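Local coordinates for muconate lactonizing enzyme (Corynebacterium glutamicum, PDB 3I4K), which is an enolase-superfamily enzyme that binds a magnesium ion in a barrel domain covered by a smaller N-terminal alpha-plus-beta domain, at residues A[53-58]-A[103-108]; A[82-87]-A[93-98]; A[125-128]-A[132-135]; A[154-159]-A[166-171]; A[277-282]-A[286-291]. One frame throughout, in Å; residues are numbered along the deposited sequence.

Interaction 1. Residues A[53-58]-A[103-108]; sequences GVVPGG and ARYAKA
Gly53, the last residue of strand 48-53, approaches Tyr105 through backbone only: Gly53 CA lies 4.3 Å from Tyr105 O, and its own CA is closest to that of Ala106. One residue on, Val54 turns its side chain away and uses its main chain instead. A water bridges the segments, accepting from Val54 N at 3.1 Å and donating to Tyr105 O at 2.9 Å, while Val54 O comes within 3.4 Å of Tyr105 CD1 from an oblique direction. Val55 then supplies the apolar part. Its CG1 sits over the middle of one face of the Tyr105 ring, 3.7 Å from the centroid and 13° off the ring normal, which meets the geometry of a CH-pi contact. The branch gets there because CG1 is anti to the carbonyl carbon (chi1 -68°), and the two side chains meet nearly at right angles. Here the loop after the small antiparallel sheet of the N-terminal domain is set against the first turn of helix 104-121, with the tyrosine side chain about 8 Å from the magnesium ion. Tyr105 also has an aromatic partner, Trp255 of the barrel domain, in an edge-to-face pair. Pro56 centres an inverse gamma turn closed by a weak bond from Gly57 N to Val55 O, and Gly57 N also bonds to Gln34 OE1.

Interaction 2. Residues A[82-87]-A[93-98]; sequences IGRAVS and MADLER
Arg84 reaches out from its loop to place the NH1/NH2 edge of its guanidinium against the carboxylate of Asp95, so that both terminal nitrogens converge on one oxygen. Arg84 NH1 donates to Asp95 OD2 at 2.8 Å with an N-H...O angle of 151°, the shorter and straighter of the two bonds. Arg84 NH2 adds a weak one to the same Asp95 OD2 at 3.2 Å. The pair is therefore a salt bridge forked on a single acceptor, not the side-by-side arrangement in which each nitrogen has its own oxygen. Two further observations agree with this: the guanidinium and carboxylate planes are inclined by 44°, and OD2 is met on its anti side. The oxygen nonetheless lies close to the guanidinium plane, at the edge of the group, where the N-H bonds point. A bend at chi3 (67°) in the otherwise extended arginine chain turns that edge to the carboxylate. In the fold, the contact spans the loop between two successive helices of the N-terminal domain: residues 82-87 follow helix 66-81, and Asp95 projects from the middle of helix 89-99. The backbone CA atoms of Arg84 and Asp95 remain 11.8 Å apart, so the arginine covers the larger part of the span and the aspartate the rest. Arg84 NH2 has a second charged partner in Glu88 OE1, and this sharing between two carboxylates would be expected to steady the guanidinium. Asp95 also packs on Val80 of helix 66-81, while nearby Ser87 rests on Asp128 of the second subunit.

Interaction 3. Residues A[125-128]-A[132-135]; sequences PVRD and GTVR
Arg127 and Thr133 meet where the aliphatic end of the arginine chain passes the threonine methyl group, beside a backbone bond from Gly132 to the same arginine. The first torsion of Arg127 places CG between the backbone N and the carbonyl carbon (chi1 60°). From there the chain runs straight out to NE, which brings Arg127 CD alongside Thr133 CG2. The methyl lies at the edge of the guanidinium, near its plane, and not over a face. The modelled approach of NE to this methyl is too short to be trusted in detail, so the pair is best read as close packing. The Thr133 torsion (chi1 89°, for OG1) swings CG2 opposite the carbonyl carbon, which turns the methyl and not the hydroxyl to the arginine. Asp128 adds a looser approach, its OD1 standing 3.9 Å from Gly132 CA. The polar part of the contact is main chain: Gly132 N donates to Arg127 O at 3.0 Å with an N-H...O angle of 153°. The donor lies five positions after the acceptor, so the bond closes a turn that includes the 3-10 segment beginning at Arg127. Gly132, with phi at a positive 93°, then carries the chain onward. The whole turn lies between helix 104-121 of the N-terminal domain and strand 137-144, where the barrel begins. Arg127 packs on Gln316 and Ala319 of helix 308-320, Val134 and Arg135 make backbone bonds to Ala319, and Asp128 and Thr133 pack on Trp118 and Glu88 of the second subunit.

Interaction 4. Residues A[154-159]-A[166-171]; sequences AEIEER and RSFKLK. With ACY (acetic acid), chain I.
Within the beta-alpha-beta crossover formed by strand 137-144, helix 149-163 and strand 167-171 of the barrel, Ile156 and Arg159 of the helix close on Phe168 of the strand. Ile156 CG2 lies over one face of the ring, shifted toward its rim, 3.9 Å from the centroid and 21° off the normal; its closest approach is 3.6 Å, to Phe168 CE2. This fits a CH-pi contact. Arg159 comes to the ring edge, near its plane, with Arg159 CB 3.5 Å from Phe168 CE1. The arginine offers only the base of its chain, because bends at chi2 and chi3 lead the guanidinium away to Gln334 OE1 and to a cation-pi contact with Trp142. On the strand's other side Lys169, extended beyond CG, sends NZ to OXT of a bound acetic acid, probably from the crystallisation liquor, at 2.8 Å. Its NZ also forms salt bridges with Glu226, one of the magnesium-site residues, and with Glu329. Phe168 thus faces the helical layer while Lys169 faces the barrel interior, with strand 167-171 between strands 137-144 and 196-200, and Ile156 reaching on to Leu187 of helix 177-189.

Interaction 5. Residues A[277-282]-A[286-291]; sequences TKHGGL and KKIAAI
His279 lays its imidazole flat against Ile288, and the contact tightens from CB into the ring. His279 CB is 4.1 Å from Ile288 CG1, and His279 CG already 3.5 Å from that same carbon. His279 ND1 is 3.5 Å from Ile288 CG1 and also meets Ile288 CD1. His279 CD2 and His279 CE1 are each 3.6 Å from Ile288 CG1; His279 NE2 is 3.7 Å from it and also nears Ile288 CG2. With all five ring atoms at nearly the same distance, CG1 stands over the ring centre: 3.4 Å from the centroid and only 6° off the normal, a CH-pi contact. With CG1 anti to its carbonyl carbon (chi1 -60°), Ile288 directs this branch to the histidine. The chain returns through a type I turn, Thr277 to Gly280, after barrel strand 271-274, and enters helix 282-294, whose first turn includes the bond from Lys286 N to Leu282 O at 3.2 Å. His279 ND1 bonds to Trp255 O; since a carbonyl oxygen can only accept, ND1 must be the donor. The imidazole is thus used in two ways, its face for a hydrocarbon and its nitrogen for a polar bond, which should limit rotation about CB-CG.

How the interactions relate
From the N terminus, interaction 1 closes the widest loop, from the end of strand 48-53 to helix 104-121, and interaction 2 falls within it, joining the corner before helix 89-99 to that helix. Glu97, salt-bridged to Lys107, links the two. Interactions 3, 4 and 5 follow in series, each closing a short loop; none cross. Interaction 3 lies between N-terminal domain and barrel, interaction 4 in an early barrel unit, interaction 5 in a later one. Interaction 5 packs on interaction 1, where Tyr105 meets Lys278 and Ala108 meets Thr277 and Gly281, joining the domains, and on interaction 3 through Val126 and Leu282. Interactions 2, 3 and 5 also touch the second subunit.

Interaction 1. Residues A[53-58]-A[103-108]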
# COMPACT_ATOMS: atom_id res chain seq x y z
N GLY A 53 -8.68 20.45 -1.86
CA GLY A 53 -8.97 20.36 -0.44
C GLY A 53 -10.49 20.49 -0.44
O GLY A 53 -11.02 21.60 -0.52
N VAL A 54 -11.20 19.37 -0.37
CA VAL A 54 -12.65 19.40 -0.47
C VAL A 54 -13.41 18.35 0.36
O VAL A 54 -13.01 17.19 0.43
CB VAL A 54 -13.05 19.23 -1.96
CG1 VAL A 54 -12.44 17.94 -2.51
CG2 VAL A 54 -14.55 19.22 -2.12
N VAL A 55 -14.51 18.79 0.97
CA VAL A 55 -15.39 17.94 1.77
C VAL A 55 -16.80 18.07 1.19
O VAL A 55 -17.08 19.02 0.47
CB VAL A 55 -15.44 18.36 3.26
CG1 VAL A 55 -14.09 18.10 3.92
CG2 VAL A 55 -15.82 19.84 3.38
N PRO A 56 -17.70 17.14 1.51
CA PRO A 56 -19.07 17.17 1.00
C PRO A 56 -19.92 18.34 1.50
O PRO A 56 -20.72 18.17 2.42
CB PRO A 56 -19.66 15.83 1.46
CG PRO A 56 -18.45 14.97 1.68
CD PRO A 56 -17.48 15.92 2.31
N GLY A 57 -19.75 19.52 0.89
CA GLY A 57 -20.55 20.67 1.29
C GLY A 57 -20.00 21.58 2.38
O GLY A 57 -19.89 22.80 2.17
N GLY A 58 -19.67 21.02 3.54
CA GLY A 58 -19.15 21.84 4.63
C GLY A 58 -18.56 21.05 5.79
O GLY A 58 -18.40 19.83 5.70
N ALA A 103 -6.18 16.08 10.31
CA ALA A 103 -6.45 16.99 9.20
C ALA A 103 -6.12 16.33 7.86
O ALA A 103 -5.45 16.92 7.00
CB ALA A 103 -5.62 18.27 9.36
N ARG A 104 -6.60 15.10 7.67
CA ARG A 104 -6.34 14.36 6.44
C ARG A 104 -6.83 15.06 5.17
O ARG A 104 -6.14 15.06 4.16
CB ARG A 104 -6.96 12.96 6.52
CG ARG A 104 -6.39 12.08 7.63
CD ARG A 104 -4.89 11.84 7.48
NE ARG A 104 -4.46 10.67 8.23
CZ ARG A 104 -3.21 10.21 8.27
NH1 ARG A 104 -2.24 10.83 7.60
NH2 ARG A 104 -2.94 9.11 8.96
N TYR A 105 -8.03 15.64 5.22
CA TYR A 105 -8.56 16.31 4.04
C TYR A 105 -7.61 17.39 3.52
O TYR A 105 -7.38 17.50 2.32
CB TYR A 105 -9.94 16.90 4.34
CG TYR A 105 -11.07 15.89 4.30
CD1 TYR A 105 -11.63 15.50 3.09
CD2 TYR A 105 -11.57 15.33 5.47
CE1 TYR A 105 -12.68 14.58 3.05
CE2 TYR A 105 -12.61 14.40 5.44
CZ TYR A 105 -13.16 14.03 4.22
OH TYR A 105 -14.22 13.13 4.19
N ALA A 106 -7.04 18.18 4.43
CA ALA A 106 -6.12 19.24 4.04
C ALA A 106 -4.87 18.63 3.40
O ALA A 106 -4.39 19.10 2.36
CB ALA A 106 -5.73 20.07 5.25
N LYS A 107 -4.35 17.58 4.03
CA LYS A 107 -3.16 16.89 3.55
C LYS A 107 -3.35 16.24 2.19
O LYS A 107 -2.43 16.23 1.37
CB LYS A 107 -2.73 15.84 4.58
CG LYS A 107 -2.28 16.43 5.91
CD LYS A 107 -2.09 15.35 6.98
CE LYS A 107 -1.50 15.92 8.27
NZ LYS A 107 -1.53 14.94 9.39
N ALA A 108 -4.54 15.71 1.93
CA ALA A 108 -4.80 15.05 0.65
C ALA A 108 -4.53 15.99 -0.53
O ALA A 108 -4.04 15.55 -1.58
CB ALA A 108 -6.23 14.56 0.61
O HOH W 1 -9.39 16.95 0.26

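Interaction 2. Residues A[82-87]-A[93-98]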
# COMPACT_ATOMS: atom_id res chain seq x y z
N ILE A 82 8.38 23.51 0.45
CA ILE A 82 9.29 24.48 -0.15
C ILE A 82 10.77 24.17 -0.01
O ILE A 82 11.28 23.92 1.08
CB ILE A 82 9.00 25.89 0.40
CG1 ILE A 82 7.56 26.28 0.05
CG2 ILE A 82 9.98 26.90 -0.18
CD1 ILE A 82 7.11 27.57 0.67
N GLY A 83 11.47 24.18 -1.15
CA GLY A 83 12.89 23.91 -1.15
C GLY A 83 13.25 22.44 -1.24
O GLY A 83 14.42 22.08 -1.10
N ARG A 84 12.26 21.59 -1.49
CA ARG A 84 12.50 20.15 -1.60
C ARG A 84 12.02 19.61 -2.93
O ARG A 84 11.12 20.18 -3.54
CB ARG A 84 11.78 19.41 -0.46
CG ARG A 84 12.27 19.80 0.92
CD ARG A 84 11.50 19.09 2.02
NE ARG A 84 11.76 17.65 2.03
CZ ARG A 84 11.27 16.82 2.95
NH1 ARG A 84 10.49 17.29 3.91
NH2 ARG A 84 11.55 15.53 2.90
N ALA A 85 12.64 18.53 -3.39
CA ALA A 85 12.26 17.92 -4.67
C ALA A 85 10.92 17.21 -4.51
O ALA A 85 10.66 16.58 -3.49
CB ALA A 85 13.33 16.92 -5.11
N VAL A 86 10.07 17.32 -5.52
CA VAL A 86 8.76 16.68 -5.48
C VAL A 86 8.93 15.17 -5.48
O VAL A 86 8.01 14.42 -5.15
CB VAL A 86 7.88 17.12 -6.68
CG1 VAL A 86 8.35 16.42 -7.94
CG2 VAL A 86 6.41 16.82 -6.41
N SER A 87 10.13 14.72 -5.86
CA SER A 87 10.44 13.30 -5.91
C SER A 87 10.70 12.76 -4.50
O SER A 87 11.08 11.60 -4.34
CB SER A 87 11.65 13.05 -6.82
OG SER A 87 12.84 13.61 -6.28
N MSE A 93 5.39 13.73 2.91
CA MSE A 93 4.12 13.36 3.55
C MSE A 93 4.39 12.91 4.98
O MSE A 93 3.63 13.23 5.89
CB MSE A 93 3.42 12.25 2.77
CG MSE A 93 2.96 12.67 1.38
SE MSE A 93 1.78 14.23 1.40
CE MSE A 93 3.12 15.63 1.34
N ALA A 94 5.48 12.19 5.18
CA ALA A 94 5.83 11.72 6.52
C ALA A 94 6.19 12.90 7.41
O ALA A 94 5.86 12.91 8.59
CB ALA A 94 7.00 10.75 6.45
N ASP A 95 6.86 13.91 6.86
CA ASP A 95 7.22 15.07 7.66
C ASP A 95 6.03 15.96 7.99
O ASP A 95 6.09 16.73 8.94
CB ASP A 95 8.32 15.89 6.98
CG ASP A 95 9.63 15.15 6.89
OD1 ASP A 95 10.01 14.47 7.87
OD2 ASP A 95 10.30 15.25 5.85
N LEU A 96 4.96 15.88 7.20
CA LEU A 96 3.80 16.71 7.48
C LEU A 96 3.24 16.37 8.86
O LEU A 96 2.78 17.25 9.59
CB LEU A 96 2.71 16.51 6.42
CG LEU A 96 3.06 16.85 4.98
CD1 LEU A 96 1.77 16.91 4.15
CD2 LEU A 96 3.79 18.20 4.92
N GLU A 97 3.28 15.08 9.21
CA GLU A 97 2.78 14.61 10.50
C GLU A 97 3.45 15.33 11.68
O GLU A 97 2.84 15.50 12.74
CB GLU A 97 3.02 13.10 10.65
CG GLU A 97 2.29 12.26 9.62
CD GLU A 97 0.81 12.57 9.59
OE1 GLU A 97 0.15 12.48 10.66
OE2 GLU A 97 0.31 12.92 8.50
N ARG A 98 4.69 15.76 11.49
CA ARG A 98 5.40 16.43 12.58
C ARG A 98 4.86 17.83 12.88
O ARG A 98 5.04 18.34 13.98
CB ARG A 98 6.90 16.51 12.26
CG ARG A 98 7.58 15.15 12.13
CD ARG A 98 9.06 15.29 11.79
NE ARG A 98 9.82 15.95 12.85
CZ ARG A 98 10.17 15.37 14.01
NH1 ARG A 98 9.82 14.11 14.26
NH2 ARG A 98 10.85 16.06 14.91

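Interaction 3. Residues A[125-128]-A[132-135]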
# COMPACT_ATOMS: atom_id res chain seq x y z
N PRO A 125 1.03 9.61 -16.68
CA PRO A 125 -0.23 9.80 -15.95
C PRO A 125 0.10 9.67 -14.46
O PRO A 125 1.15 9.12 -14.11
CB PRO A 125 -1.09 8.63 -16.43
CG PRO A 125 -0.50 8.25 -17.75
CD PRO A 125 0.97 8.39 -17.52
N VAL A 126 -0.78 10.15 -13.59
CA VAL A 126 -0.52 10.02 -12.16
C VAL A 126 -0.54 8.55 -11.73
O VAL A 126 0.16 8.15 -10.80
CB VAL A 126 -1.56 10.81 -11.34
CG1 VAL A 126 -1.70 10.20 -9.95
CG2 VAL A 126 -1.12 12.27 -11.22
N ARG A 127 -1.34 7.73 -12.42
CA ARG A 127 -1.46 6.31 -12.10
C ARG A 127 -0.17 5.52 -12.30
O ARG A 127 0.01 4.46 -11.70
CB ARG A 127 -2.56 5.66 -12.93
CG ARG A 127 -2.31 5.76 -14.42
CD ARG A 127 -3.37 5.06 -15.21
NE ARG A 127 -3.09 5.14 -16.64
CZ ARG A 127 -3.25 6.24 -17.37
NH1 ARG A 127 -3.70 7.35 -16.80
NH2 ARG A 127 -2.95 6.23 -18.66
N ASP A 128 0.72 6.01 -13.16
CA ASP A 128 1.97 5.31 -13.39
C ASP A 128 2.92 5.50 -12.20
O ASP A 128 4.01 4.94 -12.18
CB ASP A 128 2.64 5.80 -14.68
CG ASP A 128 1.94 5.28 -15.93
OD1 ASP A 128 1.04 4.42 -15.82
OD2 ASP A 128 2.31 5.75 -17.02
N GLY A 132 0.72 1.59 -12.24
CA GLY A 132 0.33 1.34 -13.62
C GLY A 132 -1.17 1.18 -13.76
O GLY A 132 -1.92 1.57 -12.87
N THR A 133 -1.62 0.60 -14.87
CA THR A 133 -3.06 0.47 -15.05
C THR A 133 -3.60 -0.95 -14.93
O THR A 133 -2.97 -1.91 -15.38
CB THR A 133 -3.51 1.11 -16.39
OG1 THR A 133 -3.45 0.14 -17.45
CG2 THR A 133 -2.61 2.27 -16.75
N VAL A 134 -4.77 -1.05 -14.30
CA VAL A 134 -5.49 -2.30 -14.10
C VAL A 134 -6.79 -2.20 -14.90
O VAL A 134 -7.34 -3.21 -15.35
CB VAL A 134 -5.89 -2.50 -12.61
CG1 VAL A 134 -6.63 -3.82 -12.44
CG2 VAL A 134 -4.67 -2.46 -11.72
N ARG A 135 -7.27 -0.97 -15.07
CA ARG A 135 -8.51 -0.70 -15.80
C ARG A 135 -8.47 0.69 -16.43
O ARG A 135 -7.73 1.57 -15.98
CB ARG A 135 -9.69 -0.78 -14.84
CG ARG A 135 -9.61 0.27 -13.74
CD ARG A 135 -10.73 0.17 -12.71
NE ARG A 135 -10.39 -0.66 -11.55
CZ ARG A 135 -10.75 -1.92 -11.42
NH1 ARG A 135 -11.47 -2.50 -12.37
NH2 ARG A 135 -10.43 -2.60 -10.32

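Interaction 4. Residues A[154-159]-A[166-171]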
# COMPACT_ATOMS: atom_id res chain seq x y z
N ALA A 154 -38.16 10.55 -10.68
CA ALA A 154 -38.01 11.24 -11.96
C ALA A 154 -36.53 11.35 -12.33
O ALA A 154 -36.15 11.09 -13.47
CB ALA A 154 -38.63 12.63 -11.87
N GLU A 155 -35.71 11.73 -11.36
CA GLU A 155 -34.27 11.88 -11.59
C GLU A 155 -33.60 10.55 -11.93
O GLU A 155 -32.64 10.52 -12.70
CB GLU A 155 -33.60 12.50 -10.37
CG GLU A 155 -32.16 12.88 -10.64
CD GLU A 155 -31.53 13.62 -9.49
OE1 GLU A 155 -32.18 14.54 -8.94
OE2 GLU A 155 -30.38 13.29 -9.13
N ILE A 156 -34.10 9.46 -11.35
CA ILE A 156 -33.53 8.15 -11.63
C ILE A 156 -33.83 7.77 -13.09
O ILE A 156 -32.93 7.38 -13.83
CB ILE A 156 -34.09 7.07 -10.66
CG1 ILE A 156 -33.54 7.32 -9.25
CG2 ILE A 156 -33.68 5.68 -11.13
CD1 ILE A 156 -33.96 6.29 -8.22
N GLU A 157 -35.09 7.91 -13.49
CA GLU A 157 -35.51 7.61 -14.87
C GLU A 157 -34.66 8.38 -15.87
O GLU A 157 -34.17 7.83 -16.87
CB GLU A 157 -36.98 8.00 -15.09
CG GLU A 157 -37.95 7.40 -14.11
CD GLU A 157 -38.10 5.91 -14.29
OE1 GLU A 157 -37.07 5.22 -14.44
OE2 GLU A 157 -39.26 5.43 -14.28
N GLU A 158 -34.48 9.67 -15.61
CA GLU A 158 -33.69 10.51 -16.49
C GLU A 158 -32.26 9.98 -16.55
O GLU A 158 -31.73 9.75 -17.64
CB GLU A 158 -33.70 11.95 -15.99
CG GLU A 158 -32.83 12.90 -16.80
CD GLU A 158 -33.08 14.37 -16.47
OE1 GLU A 158 -33.06 14.73 -15.27
OE2 GLU A 158 -33.28 15.16 -17.41
N ARG A 159 -31.65 9.77 -15.39
CA ARG A 159 -30.28 9.28 -15.33
C ARG A 159 -30.13 7.95 -16.06
O ARG A 159 -29.18 7.76 -16.82
CB ARG A 159 -29.84 9.11 -13.87
CG ARG A 159 -29.69 10.42 -13.09
CD ARG A 159 -28.61 11.33 -13.67
NE ARG A 159 -27.34 10.62 -13.84
CZ ARG A 159 -26.19 11.22 -14.11
NH1 ARG A 159 -26.13 12.54 -14.24
NH2 ARG A 159 -25.08 10.50 -14.25
N ARG A 166 -26.44 2.05 -13.50
CA ARG A 166 -27.11 0.82 -13.12
C ARG A 166 -27.31 0.74 -11.60
O ARG A 166 -27.94 -0.18 -11.09
CB ARG A 166 -26.29 -0.38 -13.59
CG ARG A 166 -25.72 -0.21 -15.00
CD ARG A 166 -25.76 -1.52 -15.75
NE ARG A 166 -27.12 -2.05 -15.79
CZ ARG A 166 -27.46 -3.22 -16.34
NH1 ARG A 166 -26.53 -3.98 -16.90
NH2 ARG A 166 -28.73 -3.61 -16.34
N SER A 167 -26.75 1.72 -10.89
CA SER A 167 -26.88 1.77 -9.44
C SER A 167 -27.09 3.21 -8.97
O SER A 167 -26.48 4.16 -9.51
CB SER A 167 -25.63 1.17 -8.76
OG SER A 167 -24.51 2.03 -8.88
N PHE A 168 -27.94 3.36 -7.96
CA PHE A 168 -28.26 4.66 -7.39
C PHE A 168 -28.16 4.68 -5.86
O PHE A 168 -28.58 3.74 -5.19
CB PHE A 168 -29.67 5.07 -7.83
CG PHE A 168 -29.78 5.35 -9.30
CD1 PHE A 168 -29.42 6.60 -9.80
CD2 PHE A 168 -30.19 4.36 -10.18
CE1 PHE A 168 -29.47 6.85 -11.17
CE2 PHE A 168 -30.24 4.60 -11.55
CZ PHE A 168 -29.88 5.85 -12.04
N LYS A 169 -27.61 5.76 -5.34
CA LYS A 169 -27.44 5.96 -3.90
C LYS A 169 -28.36 7.10 -3.45
O LYS A 169 -28.30 8.21 -3.98
CB LYS A 169 -25.98 6.30 -3.62
CG LYS A 169 -25.66 6.75 -2.21
CD LYS A 169 -24.19 7.12 -2.15
CE LYS A 169 -23.87 7.98 -0.96
NZ LYS A 169 -22.40 8.18 -0.86
N LEU A 170 -29.21 6.81 -2.46
CA LEU A 170 -30.16 7.78 -1.92
C LEU A 170 -29.77 8.30 -0.54
O LEU A 170 -29.76 7.54 0.44
CB LEU A 170 -31.55 7.14 -1.82
CG LEU A 170 -32.14 6.58 -3.11
CD1 LEU A 170 -33.34 5.70 -2.80
CD2 LEU A 170 -32.53 7.72 -4.01
N LYS A 171 -29.45 9.59 -0.45
CA LYS A 171 -29.08 10.18 0.83
C LYS A 171 -30.35 10.27 1.69
O LYS A 171 -31.44 10.46 1.17
CB LYS A 171 -28.47 11.58 0.61
CG LYS A 171 -27.05 11.56 0.03
CD LYS A 171 -26.59 12.95 -0.44
CE LYS A 171 -25.08 13.03 -0.69
NZ LYS A 171 -24.53 12.17 -1.78
C ACY I . -20.69 11.04 1.33
O ACY I . -20.84 11.07 2.54
OXT ACY I . -20.71 9.87 0.68
CH3 ACY I . -20.48 12.31 0.55

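Interaction 5. Residues A[277-282]-A[286-291]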
# COMPACT_ATOMS: atom_id res chain seq x y z
N THR A 277 -9.41 11.92 -0.99
CA THR A 277 -9.43 13.15 -0.22
C THR A 277 -9.53 12.90 1.29
O THR A 277 -8.72 13.42 2.07
CB THR A 277 -10.60 14.07 -0.66
OG1 THR A 277 -11.80 13.29 -0.81
CG2 THR A 277 -10.27 14.73 -2.00
N LYS A 278 -10.50 12.09 1.68
CA LYS A 278 -10.72 11.76 3.09
C LYS A 278 -9.55 11.00 3.73
O LYS A 278 -9.31 11.14 4.92
CB LYS A 278 -12.00 10.94 3.24
CG LYS A 278 -12.26 10.41 4.65
CD LYS A 278 -13.48 9.47 4.68
CE LYS A 278 -13.32 8.30 3.71
NZ LYS A 278 -14.42 7.29 3.84
N HIS A 279 -8.83 10.20 2.94
CA HIS A 279 -7.73 9.43 3.49
C HIS A 279 -6.44 10.21 3.60
O HIS A 279 -5.45 9.72 4.15
CB HIS A 279 -7.52 8.16 2.67
CG HIS A 279 -8.71 7.25 2.66
ND1 HIS A 279 -9.40 6.93 3.80
CD2 HIS A 279 -9.32 6.60 1.64
CE1 HIS A 279 -10.39 6.11 3.49
NE2 HIS A 279 -10.37 5.90 2.19
N GLY A 280 -6.45 11.43 3.09
CA GLY A 280 -5.26 12.25 3.17
C GLY A 280 -4.23 12.00 2.10
O GLY A 280 -3.03 12.08 2.36
N GLY A 281 -4.68 11.67 0.90
CA GLY A 281 -3.74 11.45 -0.20
C GLY A 281 -3.82 10.13 -0.92
O GLY A 281 -4.52 9.20 -0.52
N LEU A 282 -3.06 10.04 -2.01
CA LEU A 282 -3.02 8.82 -2.80
C LEU A 282 -2.18 7.75 -2.09
O LEU A 282 -2.44 6.56 -2.22
CB LEU A 282 -2.44 9.13 -4.19
CG LEU A 282 -3.33 10.03 -5.06
CD1 LEU A 282 -2.49 10.70 -6.14
CD2 LEU A 282 -4.46 9.20 -5.68
N LYS A 286 -3.72 4.05 -0.77
CA LYS A 286 -3.19 2.72 -1.11
C LYS A 286 -3.20 1.84 0.13
O LYS A 286 -3.44 0.63 0.05
CB LYS A 286 -1.75 2.81 -1.63
CG LYS A 286 -1.60 3.14 -3.10
CD LYS A 286 -2.27 2.10 -3.99
CE LYS A 286 -1.97 2.34 -5.45
NZ LYS A 286 -2.63 1.32 -6.30
N LYS A 287 -2.93 2.45 1.28
CA LYS A 287 -2.90 1.72 2.54
C LYS A 287 -4.30 1.23 2.91
O LYS A 287 -4.47 0.09 3.35
CB LYS A 287 -2.32 2.59 3.65
CG LYS A 287 -0.91 3.11 3.34
CD LYS A 287 -0.35 3.89 4.50
CE LYS A 287 0.97 4.55 4.16
NZ LYS A 287 1.44 5.39 5.30
N ILE A 288 -5.30 2.09 2.73
CA ILE A 288 -6.67 1.70 3.05
C ILE A 288 -7.02 0.47 2.22
O ILE A 288 -7.55 -0.51 2.74
CB ILE A 288 -7.70 2.81 2.68
CG1 ILE A 288 -7.41 4.11 3.45
CG2 ILE A 288 -9.12 2.31 2.99
CD1 ILE A 288 -7.72 4.08 4.96
N ALA A 289 -6.71 0.52 0.93
CA ALA A 289 -7.01 -0.59 0.03
C ALA A 289 -6.31 -1.90 0.44
O ALA A 289 -6.92 -2.97 0.39
CB ALA A 289 -6.62 -0.22 -1.40
N ALA A 290 -5.04 -1.79 0.82
CA ALA A 290 -4.26 -2.96 1.23
C ALA A 290 -4.91 -3.67 2.42
O ALA A 290 -5.05 -4.88 2.42
CB ALA A 290 -2.85 -2.53 1.61
N ILE A 291 -5.29 -2.88 3.42
CA ILE A 291 -5.91 -3.43 4.62
C ILE A 291 -7.27 -4.03 4.30
O ILE A 291 -7.55 -5.17 4.65
CB ILE A 291 -6.01 -2.34 5.71
CG1 ILE A 291 -4.60 -1.95 6.15
CG2 ILE A 291 -6.85 -2.83 6.88
CD1 ILE A 291 -4.53 -0.62 6.87